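Long-range contacts in biphenyl 2,3-Dioxygenase Beta Subunit (Sphingobium yanoikuyae, PDB 2GBW), which probably serves as the non-catalytic subunit of a ring-hydroxylating dioxygenase, pairing with the catalytic alpha subunit in a six-chain assembly: residues R25-G30 and I99-S104; I122-N127 and H136-E141; E42-W47 and D73-L78; Q31-L36 and R81-Y86. All blocks are in the same frame, centred on the assembly; numbering follows the deposited sequence. Where two conformers were deposited one is given.

Interaction 1: R25-G30 and I99-S104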
# COMPACT_ATOMS: atom_id res chain seq x y z
N ARG B 25 -7.71 28.20 -0.50
CA ARG B 25 -6.77 28.78 -1.44
C ARG B 25 -5.56 29.38 -0.73
O ARG B 25 -4.44 29.28 -1.21
CB ARG B 25 -7.46 29.81 -2.34
CG ARG B 25 -6.75 30.13 -3.63
CD ARG B 25 -7.54 31.17 -4.44
NE ARG B 25 -7.28 32.52 -3.98
CZ ARG B 25 -8.20 33.40 -3.59
NH1 ARG B 25 -9.49 33.09 -3.61
NH2 ARG B 25 -7.82 34.59 -3.18
N MET B 26 -5.80 30.02 0.41
CA MET B 26 -4.75 30.56 1.14
C MET B 26 -3.80 29.49 1.70
O MET B 26 -2.60 29.64 1.51
CB MET B 26 -5.29 31.35 2.34
CG MET B 26 -6.19 32.49 1.99
SD MET B 26 -5.36 33.91 1.31
CE MET B 26 -5.40 33.59 -0.47
N PHE B 27 -4.33 28.36 2.15
CA PHE B 27 -3.49 27.25 2.60
C PHE B 27 -2.64 26.67 1.48
O PHE B 27 -1.46 26.41 1.66
CB PHE B 27 -4.36 26.14 3.17
CG PHE B 27 -5.08 26.50 4.44
CD1 PHE B 27 -4.61 27.49 5.27
CD2 PHE B 27 -6.22 25.82 4.81
CE1 PHE B 27 -5.26 27.80 6.41
CE2 PHE B 27 -6.87 26.13 5.96
CZ PHE B 27 -6.39 27.12 6.77
N GLN B 28 -3.26 26.45 0.33
CA GLN B 28 -2.64 25.81 -0.83
C GLN B 28 -1.56 26.67 -1.46
O GLN B 28 -0.63 26.13 -2.10
CB GLN B 28 -3.66 25.38 -1.90
CG GLN B 28 -4.55 24.25 -1.44
CD GLN B 28 -5.67 23.81 -2.39
OE1 GLN B 28 -6.47 22.94 -2.04
NE2 GLN B 28 -5.71 24.39 -3.58
N THR B 29 -1.63 27.97 -1.24
CA THR B 29 -0.67 28.92 -1.83
C THR B 29 0.32 29.46 -0.82
O THR B 29 1.12 30.32 -1.16
CB THR B 29 -1.38 30.09 -2.55
OG1 THR B 29 -2.27 30.81 -1.68
CG2 THR B 29 -2.18 29.61 -3.78
N GLY B 30 0.24 29.01 0.42
CA GLY B 30 1.14 29.43 1.46
C GLY B 30 0.93 30.83 1.99
O GLY B 30 1.86 31.39 2.54
N ILE B 99 -0.07 20.53 -0.97
CA ILE B 99 -1.21 20.09 -0.18
C ILE B 99 -2.46 20.50 -0.96
O ILE B 99 -2.47 21.55 -1.64
CB ILE B 99 -1.16 20.66 1.23
CG1 ILE B 99 -2.29 20.08 2.10
CG2 ILE B 99 -1.16 22.21 1.20
CD1 ILE B 99 -2.04 20.27 3.57
N ARG B 100 -3.47 19.66 -0.94
CA ARG B 100 -4.73 19.98 -1.60
C ARG B 100 -5.89 19.54 -0.78
O ARG B 100 -5.94 18.45 -0.31
CB ARG B 100 -4.80 19.37 -3.00
CG ARG B 100 -5.85 19.98 -3.90
CD ARG B 100 -5.75 19.71 -5.39
NE ARG B 100 -4.42 20.02 -5.95
CZ ARG B 100 -4.03 21.22 -6.37
NH1 ARG B 100 -4.86 22.29 -6.37
NH2 ARG B 100 -2.80 21.38 -6.81
N TYR B 101 -6.89 20.41 -0.64
CA TYR B 101 -8.00 20.18 0.29
C TYR B 101 -9.34 20.05 -0.44
O TYR B 101 -9.67 20.84 -1.35
CB TYR B 101 -8.17 21.39 1.25
CG TYR B 101 -7.05 21.74 2.18
CD1 TYR B 101 -5.93 22.42 1.73
CD2 TYR B 101 -7.16 21.51 3.54
CE1 TYR B 101 -4.89 22.77 2.59
CE2 TYR B 101 -6.11 21.85 4.40
CZ TYR B 101 -5.00 22.48 3.93
OH TYR B 101 -4.01 22.87 4.80
N PHE B 102 -10.11 19.06 -0.02
CA PHE B 102 -11.43 18.79 -0.53
C PHE B 102 -12.43 18.90 0.60
O PHE B 102 -12.51 18.04 1.46
CB PHE B 102 -11.45 17.43 -1.22
CG PHE B 102 -10.54 17.36 -2.43
CD1 PHE B 102 -9.22 17.12 -2.26
CD2 PHE B 102 -11.05 17.53 -3.74
CE1 PHE B 102 -8.33 17.08 -3.35
CE2 PHE B 102 -10.16 17.52 -4.87
CZ PHE B 102 -8.81 17.24 -4.66
N VAL B 103 -13.14 20.03 0.61
CA VAL B 103 -14.05 20.36 1.69
C VAL B 103 -15.45 20.07 1.20
O VAL B 103 -15.84 20.53 0.14
CB VAL B 103 -13.91 21.85 2.13
CG1 VAL B 103 -14.94 22.22 3.22
CG2 VAL B 103 -12.52 22.15 2.56
N SER B 104 -16.21 19.29 1.98
CA SER B 104 -17.56 18.90 1.60
C SER B 104 -18.52 18.88 2.79
O SER B 104 -18.11 18.98 3.96
CB SER B 104 -17.55 17.48 0.98
OG SER B 104 -18.83 17.23 0.44
O HOH W 1 0.34 23.40 -2.08

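Interaction 2: I122-N127 and H136-E141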
# COMPACT_ATOMS: atom_id res chain seq x y z
N ILE B 122 -13.48 17.16 5.72
CA ILE B 122 -12.28 17.60 5.02
C ILE B 122 -11.47 16.42 4.62
O ILE B 122 -11.26 15.50 5.43
CB ILE B 122 -11.42 18.57 5.83
CG1 ILE B 122 -12.23 19.69 6.42
CG2 ILE B 122 -10.37 19.22 4.93
CD1 ILE B 122 -11.49 20.53 7.39
N LEU B 123 -11.06 16.40 3.37
CA LEU B 123 -10.11 15.43 2.85
C LEU B 123 -8.87 16.19 2.39
O LEU B 123 -8.95 17.11 1.57
CB LEU B 123 -10.73 14.68 1.64
CG LEU B 123 -9.87 13.67 0.86
CD1 LEU B 123 -9.32 12.53 1.70
CD2 LEU B 123 -10.71 13.13 -0.34
N VAL B 124 -7.72 15.78 2.90
CA VAL B 124 -6.45 16.49 2.68
C VAL B 124 -5.48 15.53 2.05
O VAL B 124 -5.20 14.47 2.61
CB VAL B 124 -5.78 17.01 3.99
CG1 VAL B 124 -4.46 17.74 3.63
CG2 VAL B 124 -6.74 17.92 4.78
N TYR B 125 -5.07 15.86 0.84
CA TYR B 125 -4.09 15.11 0.09
C TYR B 125 -2.77 15.89 0.07
O TYR B 125 -2.72 17.01 -0.38
CB TYR B 125 -4.54 14.90 -1.37
CG TYR B 125 -4.92 13.53 -1.71
CD1 TYR B 125 -6.19 13.06 -1.45
CD2 TYR B 125 -4.01 12.68 -2.31
CE1 TYR B 125 -6.54 11.76 -1.74
CE2 TYR B 125 -4.36 11.41 -2.63
CZ TYR B 125 -5.64 10.96 -2.33
OH TYR B 125 -5.98 9.66 -2.60
N ARG B 126 -1.70 15.21 0.46
CA ARG B 126 -0.37 15.79 0.53
C ARG B 126 0.63 15.00 -0.30
O ARG B 126 0.62 13.75 -0.27
CB ARG B 126 0.14 15.83 1.98
CG ARG B 126 -0.81 16.47 3.01
CD ARG B 126 -0.26 16.35 4.45
NE ARG B 126 0.81 17.29 4.76
CZ ARG B 126 1.56 17.28 5.86
NH1 ARG B 126 1.49 16.26 6.70
NH2 ARG B 126 2.46 18.23 6.07
N ASN B 127 1.50 15.70 -1.03
CA ASN B 127 2.57 15.09 -1.82
C ASN B 127 3.87 15.80 -1.54
O ASN B 127 3.87 17.01 -1.31
CB ASN B 127 2.26 15.25 -3.32
CG ASN B 127 1.16 14.36 -3.79
OD1 ASN B 127 -0.03 14.72 -3.64
ND2 ASN B 127 1.51 13.22 -4.36
N HIS B 136 -5.46 12.43 4.60
CA HIS B 136 -6.10 12.57 5.92
C HIS B 136 -7.56 12.92 5.72
O HIS B 136 -7.91 13.66 4.80
CB HIS B 136 -5.45 13.67 6.75
CG HIS B 136 -4.00 13.47 7.00
ND1 HIS B 136 -3.50 12.79 8.11
CD2 HIS B 136 -2.94 13.83 6.27
CE1 HIS B 136 -2.18 12.81 8.05
NE2 HIS B 136 -1.82 13.38 6.91
N THR B 137 -8.40 12.40 6.59
CA THR B 137 -9.78 12.85 6.67
C THR B 137 -10.10 13.26 8.07
O THR B 137 -9.64 12.64 9.05
CB THR B 137 -10.79 11.85 6.14
OG1 THR B 137 -10.76 10.65 6.92
CG2 THR B 137 -10.48 11.53 4.70
N LEU B 138 -10.86 14.36 8.12
CA LEU B 138 -11.25 15.01 9.37
C LEU B 138 -12.68 15.59 9.31
O LEU B 138 -13.17 15.97 8.22
CB LEU B 138 -10.33 16.23 9.68
CG LEU B 138 -8.81 16.14 9.77
CD1 LEU B 138 -8.28 16.47 8.37
CD2 LEU B 138 -8.17 17.09 10.84
N GLY B 139 -13.30 15.67 10.48
CA GLY B 139 -14.50 16.52 10.70
C GLY B 139 -14.01 17.84 11.28
O GLY B 139 -13.02 17.93 12.04
N ARG B 140 -14.66 18.91 10.89
CA ARG B 140 -14.35 20.21 11.39
C ARG B 140 -15.64 20.79 12.00
O ARG B 140 -16.71 20.71 11.40
CB ARG B 140 -13.83 21.10 10.26
CG ARG B 140 -13.58 22.53 10.72
CD ARG B 140 -12.77 23.33 9.73
NE ARG B 140 -13.50 23.52 8.47
CZ ARG B 140 -13.00 24.11 7.39
NH1 ARG B 140 -11.80 24.61 7.41
NH2 ARG B 140 -13.75 24.23 6.30
N GLU B 141 -15.52 21.35 13.19
CA GLU B 141 -16.62 21.98 13.89
C GLU B 141 -16.14 23.40 14.22
O GLU B 141 -15.25 23.55 15.06
CB GLU B 141 -17.01 21.18 15.14
CG GLU B 141 -17.49 19.77 14.82
CD GLU B 141 -17.71 18.86 16.03
OE1 GLU B 141 -17.47 19.27 17.20
OE2 GLU B 141 -18.14 17.71 15.78

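Interaction 3: E42-W47 and D73-L78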
# COMPACT_ATOMS: atom_id res chain seq x y z
N GLU B 42 -9.04 37.07 16.82
CA GLU B 42 -8.01 37.12 17.85
C GLU B 42 -8.34 36.31 19.11
O GLU B 42 -7.46 36.00 19.88
CB GLU B 42 -7.74 38.58 18.21
CG GLU B 42 -6.96 39.32 17.12
CD GLU B 42 -6.15 40.50 17.65
OE1 GLU B 42 -6.76 41.50 18.12
OE2 GLU B 42 -4.89 40.41 17.58
N ASP B 43 -9.60 35.95 19.32
CA ASP B 43 -9.99 35.10 20.46
C ASP B 43 -10.11 33.62 20.09
O ASP B 43 -10.76 32.84 20.79
CB ASP B 43 -11.32 35.59 21.05
CG ASP B 43 -12.45 35.65 20.05
OD1 ASP B 43 -12.26 36.26 18.96
OD2 ASP B 43 -13.58 35.17 20.39
N ILE B 44 -9.45 33.25 19.00
CA ILE B 44 -9.46 31.89 18.46
C ILE B 44 -9.03 30.86 19.50
O ILE B 44 -8.16 31.12 20.30
CB ILE B 44 -8.51 31.78 17.18
CG1 ILE B 44 -8.59 30.39 16.56
CG2 ILE B 44 -7.06 32.13 17.48
CD1 ILE B 44 -9.91 29.99 16.07
N HIS B 45 -9.69 29.71 19.48
CA HIS B 45 -9.13 28.48 20.06
C HIS B 45 -9.16 27.48 18.94
O HIS B 45 -10.21 27.17 18.41
CB HIS B 45 -9.96 27.98 21.24
CG HIS B 45 -9.40 26.75 21.88
ND1 HIS B 45 -10.20 25.71 22.30
CD2 HIS B 45 -8.13 26.38 22.13
CE1 HIS B 45 -9.43 24.75 22.80
NE2 HIS B 45 -8.17 25.13 22.69
N TYR B 46 -7.98 26.95 18.61
CA TYR B 46 -7.78 26.05 17.51
C TYR B 46 -7.34 24.74 18.15
O TYR B 46 -6.28 24.68 18.77
CB TYR B 46 -6.70 26.66 16.63
CG TYR B 46 -6.45 25.96 15.34
CD1 TYR B 46 -5.75 24.77 15.34
CD2 TYR B 46 -6.90 26.48 14.12
CE1 TYR B 46 -5.46 24.12 14.18
CE2 TYR B 46 -6.62 25.80 12.91
CZ TYR B 46 -5.90 24.64 12.97
OH TYR B 46 -5.60 23.93 11.82
N TRP B 47 -8.18 23.72 18.04
CA TRP B 47 -8.12 22.53 18.89
C TRP B 47 -8.32 21.24 18.09
O TRP B 47 -9.28 21.10 17.38
CB TRP B 47 -9.17 22.68 19.98
CG TRP B 47 -9.29 21.58 20.93
CD1 TRP B 47 -8.31 20.77 21.40
CD2 TRP B 47 -10.49 21.17 21.55
NE1 TRP B 47 -8.83 19.86 22.28
CE2 TRP B 47 -10.18 20.11 22.41
CE3 TRP B 47 -11.82 21.63 21.48
CZ2 TRP B 47 -11.15 19.45 23.16
CZ3 TRP B 47 -12.79 20.97 22.23
CH2 TRP B 47 -12.43 19.89 23.06
N ASP B 73 -4.34 25.74 20.81
CA ASP B 73 -3.66 27.01 20.59
C ASP B 73 -4.58 28.19 20.68
O ASP B 73 -5.76 28.10 20.26
CB ASP B 73 -3.04 27.03 19.19
CG ASP B 73 -1.91 26.00 19.00
OD1 ASP B 73 -1.31 25.57 20.00
OD2 ASP B 73 -1.69 25.60 17.84
N ASP B 74 -4.02 29.28 21.21
CA ASP B 74 -4.59 30.62 21.11
C ASP B 74 -3.94 31.37 19.92
O ASP B 74 -3.12 30.81 19.21
CB ASP B 74 -4.48 31.36 22.46
CG ASP B 74 -3.04 31.74 22.84
OD1 ASP B 74 -2.16 31.67 21.98
OD2 ASP B 74 -2.80 32.07 24.05
N PHE B 75 -4.31 32.63 19.71
CA PHE B 75 -3.85 33.35 18.52
C PHE B 75 -2.35 33.48 18.46
O PHE B 75 -1.77 33.27 17.41
CB PHE B 75 -4.45 34.78 18.50
CG PHE B 75 -4.21 35.50 17.24
CD1 PHE B 75 -5.05 35.30 16.16
CD2 PHE B 75 -3.21 36.46 17.13
CE1 PHE B 75 -4.89 35.99 14.97
CE2 PHE B 75 -3.04 37.17 15.92
CZ PHE B 75 -3.88 36.91 14.84
N GLY B 76 -1.72 33.86 19.55
CA GLY B 76 -0.25 33.95 19.62
C GLY B 76 0.50 32.67 19.28
O GLY B 76 1.61 32.67 18.72
N GLU B 77 -0.10 31.55 19.67
CA GLU B 77 0.46 30.24 19.41
C GLU B 77 0.24 29.84 17.95
O GLU B 77 1.10 29.26 17.33
CB GLU B 77 -0.15 29.24 20.39
CG GLU B 77 0.39 29.48 21.80
CD GLU B 77 -0.51 29.02 22.93
OE1 GLU B 77 -1.66 28.65 22.66
OE2 GLU B 77 -0.03 29.02 24.10
N LEU B 78 -0.91 30.20 17.37
CA LEU B 78 -1.09 30.07 15.94
C LEU B 78 -0.08 30.93 15.14
O LEU B 78 0.45 30.49 14.14
CB LEU B 78 -2.54 30.43 15.56
CG LEU B 78 -3.33 29.52 14.66
CD1 LEU B 78 -3.12 27.97 14.99
CD2 LEU B 78 -4.80 29.97 14.70
O HOH W 2 -6.84 33.51 21.00

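Interaction 4: Q31-L36 and R81-Y86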
# COMPACT_ATOMS: atom_id res chain seq x y z
N GLN B 31 -0.27 31.39 1.81
CA GLN B 31 -0.59 32.72 2.33
C GLN B 31 -1.09 32.69 3.78
O GLN B 31 -2.17 33.21 4.10
CB GLN B 31 -1.62 33.44 1.42
CG GLN B 31 -1.14 33.56 -0.01
CD GLN B 31 -2.06 34.30 -0.88
OE1 GLN B 31 -2.21 35.55 -0.75
NE2 GLN B 31 -2.66 33.58 -1.86
N TYR B 32 -0.26 32.18 4.68
CA TYR B 32 -0.66 31.96 6.06
C TYR B 32 -0.86 33.23 6.88
O TYR B 32 -1.71 33.29 7.74
CB TYR B 32 0.33 31.03 6.74
CG TYR B 32 0.39 29.68 6.07
CD1 TYR B 32 -0.74 28.90 5.98
CD2 TYR B 32 1.55 29.20 5.50
CE1 TYR B 32 -0.72 27.69 5.39
CE2 TYR B 32 1.57 27.97 4.89
CZ TYR B 32 0.42 27.23 4.83
OH TYR B 32 0.39 26.00 4.24
N ARG B 33 -0.06 34.25 6.60
CA ARG B 33 -0.18 35.50 7.33
C ARG B 33 -1.49 36.21 6.99
O ARG B 33 -2.18 36.72 7.85
CB ARG B 33 0.99 36.41 6.98
CG ARG B 33 2.25 36.04 7.69
CD ARG B 33 3.41 36.81 7.12
NE ARG B 33 4.57 36.79 8.00
CZ ARG B 33 5.81 36.98 7.57
NH1 ARG B 33 6.03 37.18 6.29
NH2 ARG B 33 6.82 36.95 8.43
N GLU B 34 -1.80 36.23 5.71
CA GLU B 34 -3.05 36.75 5.22
C GLU B 34 -4.25 36.00 5.81
O GLU B 34 -5.25 36.60 6.16
CB GLU B 34 -3.05 36.70 3.70
CG GLU B 34 -2.05 37.66 3.08
CD GLU B 34 -0.72 37.03 2.67
OE1 GLU B 34 -0.20 36.12 3.36
OE2 GLU B 34 -0.17 37.48 1.64
N TRP B 35 -4.11 34.68 5.94
CA TRP B 35 -5.10 33.86 6.62
C TRP B 35 -5.30 34.28 8.07
O TRP B 35 -6.41 34.53 8.50
CB TRP B 35 -4.71 32.38 6.53
CG TRP B 35 -5.58 31.46 7.32
CD1 TRP B 35 -6.86 31.15 7.06
CD2 TRP B 35 -5.21 30.73 8.48
NE1 TRP B 35 -7.33 30.27 7.99
CE2 TRP B 35 -6.33 29.99 8.88
CE3 TRP B 35 -4.04 30.61 9.23
CZ2 TRP B 35 -6.32 29.16 9.98
CZ3 TRP B 35 -4.03 29.79 10.32
CH2 TRP B 35 -5.16 29.07 10.69
N LEU B 36 -4.20 34.31 8.81
CA LEU B 36 -4.26 34.69 10.23
C LEU B 36 -4.91 36.06 10.47
O LEU B 36 -5.68 36.22 11.42
CB LEU B 36 -2.87 34.68 10.84
CG LEU B 36 -2.73 34.42 12.34
CD1 LEU B 36 -3.46 33.13 12.74
CD2 LEU B 36 -1.27 34.40 12.68
N ARG B 81 3.13 29.14 15.11
CA ARG B 81 3.10 28.05 14.14
C ARG B 81 3.23 28.55 12.70
O ARG B 81 3.91 27.96 11.92
CB ARG B 81 1.81 27.26 14.29
CG ARG B 81 1.83 26.29 15.49
CD ARG B 81 0.49 25.60 15.59
NE ARG B 81 0.45 24.49 16.56
CZ ARG B 81 1.08 23.32 16.38
NH1 ARG B 81 1.76 23.10 15.29
NH2 ARG B 81 0.98 22.37 17.30
N VAL B 82 2.51 29.62 12.37
CA VAL B 82 2.54 30.19 11.00
C VAL B 82 3.95 30.63 10.55
O VAL B 82 4.35 30.36 9.43
CB VAL B 82 1.49 31.30 10.84
CG1 VAL B 82 1.87 32.29 9.73
CG2 VAL B 82 0.11 30.62 10.60
N GLU B 83 4.72 31.24 11.44
CA GLU B 83 6.09 31.67 11.09
C GLU B 83 7.10 30.56 10.80
O GLU B 83 7.97 30.73 9.95
CB GLU B 83 6.64 32.63 12.13
CG GLU B 83 5.77 33.88 12.30
CD GLU B 83 5.60 34.72 11.01
OE1 GLU B 83 6.41 34.57 10.06
OE2 GLU B 83 4.64 35.54 10.94
N ARG B 84 7.00 29.42 11.47
CA ARG B 84 7.86 28.29 11.12
C ARG B 84 7.90 28.14 9.61
O ARG B 84 8.94 27.80 9.03
CB ARG B 84 7.35 26.98 11.74
CG ARG B 84 8.21 25.74 11.40
CD ARG B 84 7.68 24.47 12.03
NE ARG B 84 8.36 23.29 11.49
CZ ARG B 84 7.93 22.53 10.49
NH1 ARG B 84 6.78 22.76 9.88
NH2 ARG B 84 8.67 21.49 10.07
N LEU B 85 6.78 28.42 8.94
CA LEU B 85 6.77 28.29 7.50
C LEU B 85 7.31 29.56 6.78
O LEU B 85 7.36 29.58 5.55
CB LEU B 85 5.38 27.87 7.01
CG LEU B 85 4.76 26.65 7.72
CD1 LEU B 85 3.23 26.72 7.64
CD2 LEU B 85 5.30 25.32 7.16
N TYR B 86 7.73 30.58 7.55
CA TYR B 86 8.29 31.86 7.04
C TYR B 86 9.68 32.16 7.59
O TYR B 86 10.67 32.23 6.85
CB TYR B 86 7.45 33.05 7.48
CG TYR B 86 6.17 33.20 6.76
CD1 TYR B 86 5.06 32.51 7.18
CD2 TYR B 86 6.06 34.06 5.67
CE1 TYR B 86 3.88 32.64 6.55
CE2 TYR B 86 4.87 34.18 5.02
CZ TYR B 86 3.78 33.46 5.46
OH TYR B 86 2.58 33.57 4.84

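Interaction 1: R25-G30 and I99-S104
Phe27 lays its CB and ring atom CD2 against the phenol end of Tyr101, whose OH is hydrogen-bonded to Phe173 O, with CB 3.5 Å from Tyr101 CE1. The two side chains cross at about a right angle, and CD2 sits over one face of the tyrosine ring; the planes are tilted by 40°, so the pair is oblique. One residue on, Gln28 keeps CG anti to its own carbonyl carbon and runs extended to the amide, sliding past Tyr101 in the opposite direction. Its CG and OE1 lie at the edge of that ring, with the amide nearly coplanar with it. OE1 takes the backbone N-H of Tyr101 in the plane of the amide carbonyl, 2.9 Å from Tyr101 N and almost straight at 167°. The same OE1 accepts from Asn121 of the second subunit, so two donors grip it. A water closes the other end: it donates to Gln28 O, its oxygen 2.9 Å away, and accepts from Ile99 N. Just beyond, Gly30 ends the helix with positive phi in a Schellman motif. Helix 10-28 packing across the concave face of a curved sheet is characteristic of the NTF2-like alpha+beta fold to which this family belongs.

Interaction 2: I122-N127 and H136-E141
This is a regular antiparallel ladder, the centre of the beta hairpin made by strands 115-128 and 132-147. Ile122 pairs with Leu138 and Val124 with His136 as hydrogen-bonded pairs, and Leu123 faces Thr137 as the non-hydrogen-bonded pair between them. Four N-H...O bonds hold it, among them Ile122 N to Leu138 O at 2.8 Å, nearly along the C=O axis, and His136 N to Val124 O at 2.9 Å. On the face carrying Leu123 and Thr137 the two side chains lie side by side and point the same way, and Leu123 CD1 presses on Thr137 CG2 at a tight 3.4 Å. On the other face Val124 CG2 meets Leu138 CD1 more loosely, at 4.2 Å. There Ile122 reaches diagonally along the sheet: its CD1 touches Arg140 CB at 3.7 Å and lies over one face of the guanidinium, toward its rim, the arginine chain bending at chi3 (65°) to bring the plane over the methyl. Arg140 NH1 forms a salt bridge with the C-terminal carboxylate of Cys174; an alanine in place of Arg140 removes that ion pair and would probably leave the C-terminus less firmly held and Ile122 CD1 less well packed. His136, a zinc ligand in a crystal structure of this protein, has Arg126 CD 4.1 Å from its CD2; His136 NE2 and Arg126 NH1 share Asp167. Strand 98-112 flanks the hairpin beside 115-128 and strand 150-160 beside 132-147, while Leu123 also packs on Phe102 of the third subunit.

Interaction 3: E42-W47 and D73-L78
A single water bridges three backbone atoms where the chain turns a corner at Glu42 and Asp43: it donates to Glu42 O and to Ile44 O, 2.8 Å from each, and accepts from Phe75 N. Next to it Ile44 holds CG2 in the crowded position between its N and carbonyl carbon (CG1 anti to N, chi1 -176°). Ile44 CG2 sits at the edge of the Phe75 ring, in its plane, and 3.6 Å from Phe75 N, while Glu42 CG lies over one face of the same ring. Further along, Tyr46 and Asp73 form a hydrogen-bonded antiparallel pair, Tyr46 N to Asp73 O being 3.0 Å at 167°. Strand 71-73 is the outermost strand on this side of the sheet within this chain, and it passes straight into helix 75-84 through a capping box: Glu77 N donates to Asp74 OD1, and Asp74 N returns to the anti lone pair of Glu77 OE1 at 2.8 Å. One turn in, Leu78 crosses Tyr46 at about a right angle, its CD1 over the ring face 4.2 Å from the Tyr46 ring centroid, a CH-pi contact. His45, seen binding zinc in a crystal structure of this protein, is hydrogen-bonded through NE2 to Asn72 OD1. Outside this contact, basic side chains from the chain of another protein form salt bridges with Asp73, Asp74 and Glu77.

Interaction 4: Q31-L36 and R81-Y86
Arg33 leaves helix 32-38 with CG anti to the carbonyl carbon (chi1 -78°), and its chain is extended from CG to NE. CB passes 3.9 Å from Tyr86 OH. CG comes next, 3.7 Å from Tyr86 CZ, and then CD lies over the tyrosine face, making a CH-pi contact. NE donates to the syn lone pair of Glu83 OE2 at 3.2 Å, close to the guanidinium plane. CZ stands 4.0 Å from the Tyr86 ring centroid, an off-centre cation-pi contact with the planes 31° apart. Of the two tips, NH1 rests on the ring at CD2, and NH2 completes the salt bridge to Glu83 OE1 at 2.9 Å. The guanidinium thus has the tyrosine over one face while the carboxylate meets its NE and NH2, which would probably stabilise its charge. Tyr86 OH also accepts from Arg33 N, 3.2 Å away at 160°, in the first turn of that helix; a leucine in place of Tyr86 has neither hydroxyl nor ring, and would probably leave the arginine less firmly placed. Inward, Tyr32 CB packs on Val82 CG1 at 3.6 Å, and the Tyr32 ring passes Leu85 CD1. Val82 CG2 meets the edge of the Trp35 indole, and Phe173 lies against Tyr32, Trp35 and Val82. This is helix-to-helix packing within the NTF2-like fold, where the start of helix 32-38 meets the end of helix 75-84.

Interactions 1 and 2 share the sheet: strands 98-112 and 115-128 are neighbours, with Phe102 N 2.8 Å from Leu123 O, and Ile99 CD1 packs on Val124 CG1. Interaction 4 joins interaction 1 through the turn between helices 10-28 and 32-38 and through Phe27, which meets Trp35 edge-to-face, and interaction 3 through helix 75-84, where Asp73 OD2 and Arg81 NE form a salt bridge at 2.7 Å. Interactions 2 and 3, centres about 20 Å apart, do not touch, yet both reach the same sheet. Each holds a zinc-binding histidine, His136 and His45, assigned to separate sites; neither metal is bound to this chain in the model.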